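Dot/Icm T4SS effector (Legionella pneumophila, PDB 6VVE) acts as an effector kinase activated by host inositol hexakisphosphate, probably phosphorylating host targets after delivery by the Dot/Icm secretion system. Local coordinates at residues N6-G11 and Y36-E41. Residues are numbered along the deposited sequence; the frame is centred on the assembly and turned at random.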
loop_
_atom_site.group_PDB
_atom_site.type_symbol
_atom_site.label_atom_id
_atom_site.label_comp_id
_atom_site.label_asym_id
_atom_site.label_seq_id
_atom_site.Cartn_x
_atom_site.Cartn_y
_atom_site.Cartn_z
ATOM N N ASN A 6 19.283 -18.880 -6.282
ATOM C CA ASN A 6 19.494 -20.134 -6.993
ATOM C C ASN A 6 18.887 -21.320 -6.258
ATOM O O ASN A 6 18.582 -22.338 -6.892
ATOM C CB ASN A 6 20.986 -20.352 -7.223
ATOM C CG ASN A 6 21.612 -19.238 -8.041
ATOM O OD1 ASN A 6 22.282 -18.353 -7.505
ATOM N ND2 ASN A 6 21.382 -19.265 -9.351
ATOM N N LYS A 7 18.697 -21.212 -4.942
ATOM C CA LYS A 7 18.023 -22.269 -4.201
ATOM C C LYS A 7 16.508 -22.143 -4.300
ATOM O O LYS A 7 15.803 -23.159 -4.319
ATOM C CB LYS A 7 18.450 -22.235 -2.735
ATOM C CG LYS A 7 19.945 -22.411 -2.519
ATOM C CD LYS A 7 20.286 -22.456 -1.032
ATOM C CE LYS A 7 21.754 -22.794 -0.807
ATOM N NZ LYS A 7 22.112 -24.146 -1.340
ATOM N N ILE A 8 15.995 -20.912 -4.363
ATOM C CA ILE A 8 14.555 -20.707 -4.451
ATOM C C ILE A 8 14.015 -21.246 -5.768
ATOM O O ILE A 8 12.950 -21.883 -5.798
ATOM C CB ILE A 8 14.221 -19.215 -4.274
ATOM C CG1 ILE A 8 14.524 -18.775 -2.834
ATOM C CG2 ILE A 8 12.772 -18.950 -4.643
ATOM C CD1 ILE A 8 14.581 -17.261 -2.651
ATOM N N VAL A 9 14.730 -20.996 -6.874
ATOM C CA VAL A 9 14.274 -21.471 -8.171
ATOM C C VAL A 9 14.290 -22.994 -8.254
ATOM O O VAL A 9 13.693 -23.570 -9.174
ATOM C CB VAL A 9 15.130 -20.867 -9.299
ATOM C CG1 VAL A 9 14.941 -19.360 -9.353
ATOM C CG2 VAL A 9 16.588 -21.224 -9.110
ATOM N N ASN A 10 14.967 -23.663 -7.325
ATOM C CA ASN A 10 14.931 -25.116 -7.240
ATOM C C ASN A 10 13.755 -25.627 -6.418
ATOM O O ASN A 10 13.578 -26.845 -6.303
ATOM C CB ASN A 10 16.238 -25.644 -6.642
ATOM C CG ASN A 10 17.380 -25.617 -7.633
ATOM O OD1 ASN A 10 17.165 -25.653 -8.846
ATOM N ND2 ASN A 10 18.609 -25.559 -7.121
ATOM N N GLY A 11 12.951 -24.730 -5.850
ATOM C CA GLY A 11 11.778 -25.139 -5.105
ATOM C C GLY A 11 10.664 -25.629 -6.002
ATOM O O GLY A 11 10.920 -26.044 -7.135
ATOM N N TYR A 36 7.711 -17.422 -2.811
ATOM C CA TYR A 36 8.442 -16.293 -3.355
ATOM C C TYR A 36 7.978 -15.983 -4.774
ATOM O O TYR A 36 7.481 -16.855 -5.502
ATOM C CB TYR A 36 9.951 -16.563 -3.395
ATOM C CG TYR A 36 10.597 -16.871 -2.068
ATOM C CD1 TYR A 36 10.621 -18.168 -1.570
ATOM C CD2 TYR A 36 11.210 -15.872 -1.324
ATOM C CE1 TYR A 36 11.213 -18.451 -0.366
ATOM C CE2 TYR A 36 11.809 -16.151 -0.111
ATOM C CZ TYR A 36 11.808 -17.436 0.363
ATOM O OH TYR A 36 12.405 -17.724 1.570
ATOM N N ALA A 37 8.165 -14.723 -5.169
ATOM C CA ALA A 37 8.058 -14.302 -6.562
ATOM C C ALA A 37 9.449 -13.929 -7.053
ATOM O O ALA A 37 10.134 -13.115 -6.421
ATOM C CB ALA A 37 7.096 -13.124 -6.709
ATOM N N VAL A 38 9.872 -14.533 -8.164
ATOM C CA VAL A 38 11.207 -14.341 -8.718
ATOM C C VAL A 38 11.081 -13.672 -10.078
ATOM O O VAL A 38 10.309 -14.130 -10.929
ATOM C CB VAL A 38 11.959 -15.680 -8.849
ATOM C CG1 VAL A 38 13.310 -15.470 -9.529
ATOM C CG2 VAL A 38 12.144 -16.329 -7.486
ATOM N N ARG A 39 11.837 -12.590 -10.281
ATOM C CA ARG A 39 11.856 -11.892 -11.558
ATOM C C ARG A 39 13.136 -12.219 -12.311
ATOM O O ARG A 39 14.169 -12.543 -11.714
ATOM C CB ARG A 39 11.730 -10.382 -11.367
ATOM C CG ARG A 39 12.893 -9.719 -10.658
ATOM C CD ARG A 39 12.697 -8.207 -10.576
ATOM N NE ARG A 39 13.880 -7.512 -10.071
ATOM C CZ ARG A 39 14.890 -7.108 -10.831
ATOM N NH1 ARG A 39 14.868 -7.322 -12.139
ATOM N NH2 ARG A 39 15.927 -6.487 -10.285
ATOM N N PHE A 40 13.057 -12.134 -13.638
ATOM C CA PHE A 40 14.140 -12.539 -14.523
ATOM C C PHE A 40 14.535 -11.395 -15.443
ATOM O O PHE A 40 13.695 -10.585 -15.845
ATOM C CB PHE A 40 13.729 -13.750 -15.380
ATOM C CG PHE A 40 13.482 -15.000 -14.588
ATOM C CD1 PHE A 40 12.351 -15.127 -13.794
ATOM C CD2 PHE A 40 14.383 -16.054 -14.637
ATOM C CE1 PHE A 40 12.123 -16.266 -13.065
ATOM C CE2 PHE A 40 14.157 -17.209 -13.904
ATOM C CZ PHE A 40 13.030 -17.314 -13.117
ATOM N N GLU A 41 15.828 -11.341 -15.775
ATOM C CA GLU A 41 16.344 -10.474 -16.821
ATOM C C GLU A 41 17.304 -11.290 -17.674
ATOM O O GLU A 41 18.141 -12.031 -17.144
ATOM C CB GLU A 41 17.072 -9.245 -16.257
ATOM C CG GLU A 41 16.217 -8.341 -15.396
ATOM C CD GLU A 41 16.985 -7.108 -14.920
ATOM O OE1 GLU A 41 17.869 -6.648 -15.653
ATOM O OE2 GLU A 41 16.703 -6.606 -13.815
#
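Past the patch where Ile8 and Val9 meet Tyr36 and Val38, strand 34-41 carries a salt bridge: Arg39 NH1 donates to Glu41 OE2 at 2.6 Å. The bond is nearly straight (171°), lies in the guanidinium plane and uses the anti lone pair of OE2. Arg39 NE is hydrogen-bonded to Tyr121 OH, so the guanidinium group is held from more than one direction. Across the contact, Ile8 sets CD1 over the centre of the Tyr36 ring, 3.8 Å from its centroid and only 8° off the normal, a CH-pi contact. The two side chains cross at about a right angle. Ile8 CG1 stands beside the backbone N (chi1 -68°), which leaves CG2 anti to that N and beside the carbonyl carbon. This branch reaches Tyr36 CD1 at 3.8 Å and Val38 CG2 at 3.9 Å. Val9 CG1 meets Val38 CG1 more loosely, at 4.2 Å. A type I turn runs from Ile8 to Gly11, closed by Gly11 N to Ile8 O at 2.8 Å. Tyr31 and Tyr48 also pack on Ile8. The Tyr36 side chain lies about 10 Å from the bound inositol hexakisphosphate. The two segments meet through apolar contacts, with no hydrogen bond between them, so helix 5-8 rests on the four-stranded antiparallel sheet here through close fit and the burial of Ile8, Tyr36 and Val38.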